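Local coordinates for Glyoxalase/Bleomycin resistance protein (Bacillus cereus ATCC 14579, PDB 1XQA) that is of unknown function but belongs to the glyoxalase/bleomycin resistance superfamily and binds a metal ion, consistent with a glyoxalase-like enzyme, at residues N35-M40 with I47-K52. Residues are numbered along the deposited sequence; the frame is centred on the assembly and turned at random.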
ATOM      1  N   ASN A  35      -5.823 -12.666  12.917  1.00 32.41           N
ATOM      2  CA  ASN A  35      -6.121 -11.231  12.885  1.00 33.17           C
ATOM      3  C   ASN A  35      -5.561 -10.529  14.131  1.00 32.05           C
ATOM      4  O   ASN A  35      -5.791  -9.340  14.353  1.00 32.45           O
ATOM      5  CB  ASN A  35      -7.635 -11.000  12.774  1.00 33.95           C
ATOM      6  CG  ASN A  35      -8.379 -11.350  14.055  1.00 37.08           C
ATOM      7  OD1 ASN A  35      -9.004 -10.485  14.682  1.00 42.12           O
ATOM      8  ND2 ASN A  35      -8.315 -12.619  14.455  1.00 40.20           N
ATOM      9  N   ALA A  36      -4.838 -11.284  14.949  1.00 30.02           N
ATOM     10  CA  ALA A  36      -4.389 -10.781  16.236  1.00 28.83           C
ATOM     11  C   ALA A  36      -3.057 -10.044  16.170  1.00 27.71           C
ATOM     12  O   ALA A  36      -2.733  -9.261  17.068  1.00 27.29           O
ATOM     13  CB  ALA A  36      -4.310 -11.922  17.240  1.00 29.11           C
ATOM     14  N   PHE A  37      -2.292 -10.284  15.110  1.00 25.97           N
ATOM     15  CA  PHE A  37      -0.886  -9.897  15.114  1.00 25.34           C
ATOM     16  C   PHE A  37      -0.333  -9.796  13.692  1.00 24.07           C
ATOM     17  O   PHE A  37      -0.620 -10.655  12.858  1.00 23.55           O
ATOM     18  CB  PHE A  37      -0.136 -10.950  15.922  1.00 26.08           C
ATOM     19  CG  PHE A  37       1.303 -10.667  16.126  1.00 26.81           C
ATOM     20  CD1 PHE A  37       1.716  -9.713  17.063  1.00 28.00           C
ATOM     21  CD2 PHE A  37       2.262 -11.385  15.425  1.00 27.51           C
ATOM     22  CE1 PHE A  37       3.072  -9.468  17.284  1.00 28.93           C
ATOM     23  CE2 PHE A  37       3.622 -11.141  15.634  1.00 28.72           C
ATOM     24  CZ  PHE A  37       4.028 -10.186  16.567  1.00 28.53           C
ATOM     25  N   ALA A  38       0.446  -8.746  13.423  1.00 22.23           N
ATOM     26  CA  ALA A  38       1.107  -8.563  12.121  1.00 21.93           C
ATOM     27  C   ALA A  38       2.477  -7.971  12.355  1.00 21.39           C
ATOM     28  O   ALA A  38       2.623  -7.081  13.183  1.00 22.78           O
ATOM     29  CB  ALA A  38       0.293  -7.638  11.186  1.00 20.94           C
ATOM     30  N   VAL A  39       3.475  -8.462  11.633  1.00 21.26           N
ATOM     31  CA  VAL A  39       4.824  -7.918  11.738  1.00 20.40           C
ATOM     32  C   VAL A  39       5.062  -7.050  10.530  1.00 20.88           C
ATOM     33  O   VAL A  39       5.033  -7.546   9.402  1.00 19.52           O
ATOM     34  CB  VAL A  39       5.872  -9.035  11.774  1.00 20.44           C
ATOM     35  CG1 VAL A  39       7.265  -8.452  11.955  1.00 20.67           C
ATOM     36  CG2 VAL A  39       5.555  -9.992  12.894  1.00 20.35           C
HETATM   37  N   MSE A  40       5.259  -5.757  10.771  1.00 21.81           N
HETATM   38  CA  MSE A  40       5.534  -4.805   9.697  1.00 22.06           C
HETATM   39  C   MSE A  40       7.005  -4.396   9.741  1.00 22.39           C
HETATM   40  O   MSE A  40       7.613  -4.363  10.806  1.00 22.13           O
HETATM   41  CB  MSE A  40       4.657  -3.554   9.814  1.00 22.36           C
HETATM   42  CG  MSE A  40       3.171  -3.807  10.173  1.00 23.73           C
HETATM   43 SE   MSE A  40       2.270  -4.815   8.768  1.00 29.80          SE
HETATM   44  CE  MSE A  40       2.629  -3.616   7.224  1.00 24.20           C
ATOM     45  N   ILE A  47      11.349  -2.877  13.052  1.00 22.93           N
ATOM     46  CA  ILE A  47      10.240  -3.824  13.169  1.00 23.03           C
ATOM     47  C   ILE A  47       9.099  -3.221  13.970  1.00 22.59           C
ATOM     48  O   ILE A  47       9.235  -2.988  15.166  1.00 22.59           O
ATOM     49  CB  ILE A  47      10.669  -5.141  13.885  1.00 23.19           C
ATOM     50  CG1 ILE A  47      11.920  -5.748  13.241  1.00 24.98           C
ATOM     51  CG2 ILE A  47       9.490  -6.155  13.970  1.00 24.60           C
ATOM     52  CD1 ILE A  47      11.713  -6.244  11.875  1.00 28.50           C
ATOM     53  N   LEU A  48       7.967  -3.006  13.314  1.00 21.86           N
ATOM     54  CA  LEU A  48       6.765  -2.530  13.992  1.00 22.00           C
ATOM     55  C   LEU A  48       5.749  -3.646  14.039  1.00 21.27           C
ATOM     56  O   LEU A  48       5.182  -4.005  13.005  1.00 20.50           O
ATOM     57  CB  LEU A  48       6.178  -1.332  13.231  1.00 21.41           C
ATOM     58  CG  LEU A  48       4.802  -0.834  13.710  1.00 23.01           C
ATOM     59  CD1 LEU A  48       4.931  -0.201  15.062  1.00 25.17           C
ATOM     60  CD2 LEU A  48       4.209   0.159  12.707  1.00 23.80           C
ATOM     61  N   THR A  49       5.529  -4.241  15.212  1.00 20.89           N
ATOM     62  CA  THR A  49       4.507  -5.258  15.305  1.00 20.84           C
ATOM     63  C   THR A  49       3.188  -4.649  15.773  1.00 21.34           C
ATOM     64  O   THR A  49       3.150  -3.790  16.656  1.00 21.75           O
ATOM     65  CB  THR A  49       4.938  -6.429  16.213  1.00 19.84           C
ATOM     66  OG1 THR A  49       5.424  -5.904  17.453  1.00 22.44           O
ATOM     67  CG2 THR A  49       6.061  -7.194  15.584  1.00 19.38           C
ATOM     68  N   LEU A  50       2.105  -5.068  15.136  1.00 21.80           N
ATOM     69  CA  LEU A  50       0.784  -4.579  15.475  1.00 22.10           C
ATOM     70  C   LEU A  50       0.099  -5.699  16.204  1.00 22.43           C
ATOM     71  O   LEU A  50       0.081  -6.819  15.713  1.00 22.82           O
ATOM     72  CB  LEU A  50       0.012  -4.228  14.202  1.00 21.65           C
ATOM     73  CG  LEU A  50       0.602  -3.221  13.209  1.00 21.70           C
ATOM     74  CD1 LEU A  50      -0.165  -3.319  11.892  1.00 20.58           C
ATOM     75  CD2 LEU A  50       0.552  -1.786  13.761  1.00 21.66           C
HETATM   76  N   MSE A  51      -0.464  -5.414  17.375  1.00 22.94           N
HETATM   77  CA  MSE A  51      -1.039  -6.452  18.204  1.00 25.56           C
HETATM   78  C   MSE A  51      -2.433  -6.028  18.646  1.00 24.59           C
HETATM   79  O   MSE A  51      -2.605  -4.950  19.211  1.00 23.77           O
HETATM   80  CB  MSE A  51      -0.136  -6.731  19.411  1.00 24.64           C
HETATM   81  CG  MSE A  51      -0.674  -7.776  20.345  1.00 26.57           C
HETATM   82 SE   MSE A  51       0.634  -8.332  21.695  1.00 34.37          SE
HETATM   83  CE  MSE A  51       2.073  -8.891  20.558  1.00 33.33           C
ATOM     84  N   LYS A  52      -3.426  -6.865  18.372  1.00 24.68           N
ATOM     85  CA  LYS A  52      -4.792  -6.568  18.792  1.00 25.53           C
ATOM     86  C   LYS A  52      -4.841  -6.452  20.304  1.00 25.86           C
ATOM     87  O   LYS A  52      -4.263  -7.274  21.031  1.00 25.44           O
ATOM     88  CB  LYS A  52      -5.776  -7.664  18.356  1.00 25.78           C
ATOM     89  CG  LYS A  52      -7.228  -7.196  18.307  1.00 27.89           C
ATOM     90  CD  LYS A  52      -8.173  -8.389  18.212  1.00 31.31           C
ATOM     91  CE  LYS A  52      -9.594  -7.951  17.912  1.00 33.68           C
ATOM     92  NZ  LYS A  52     -10.576  -9.078  18.107  1.00 35.77           N
TER
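Phe37 lays its ring obliquely across the neighbouring strand, between Met51 and Thr49. With CG anti to the backbone N (chi1 -175°), its CE1 comes within 3.5 Å of Met51 CE, the methyl beyond the selenium of a selenomethionine whose chain runs extended until it bends at its last torsion. The far end of the ring leans on Thr49, with CZ 3.7 Å from Thr49 CG2. That same methyl lies alongside Val39, and Val39 CG1 in turn meets Ile47 CG2 at 3.8 Å. Beta-branched Val39 and Thr49 suit this non-hydrogen-bonded pair, where their CA atoms are only 4.5 Å apart, because their methyls sit close to the backbone and touch side by side; threonine adds a hydroxyl, which is taken up by Asn8. The other, buried face is wholly apolar: Ala38, its one small residue, lies opposite Leu50 and under the helix, whereas selenomethionine Met40, bent at chi2 and chi3, sets its CG 3.8 Å from Leu50 CD1.

Five backbone hydrogen bonds hold these side chains in register. Ala38 and Leu50 exchange two, as do Met40 and Leu48, so both are antiparallel hydrogen-bonded pairs; Phe37–Met51 is also non-hydrogen-bonded. The last bond, Lys52 N to Ala36 O at 2.8 Å, is nearly straight at the hydrogen (174°). It ties the strand end to Ala36, which forms a classic beta bulge with Phe37 opposite Arg33. Beyond it, Lys52 NZ stays 4.0 Å from Asn35 OD1, too far for a hydrogen bond.

The two strands form a beta hairpin at the middle of a four-stranded mixed sheet, the βαβββ unit of the vicinal-oxygen-chelate fold. Strand 28-33 flanks residues 37-40, strand 6-11 runs parallel beside 47-52, and helix 14-25 packs over Ala38, Met40 and Leu48.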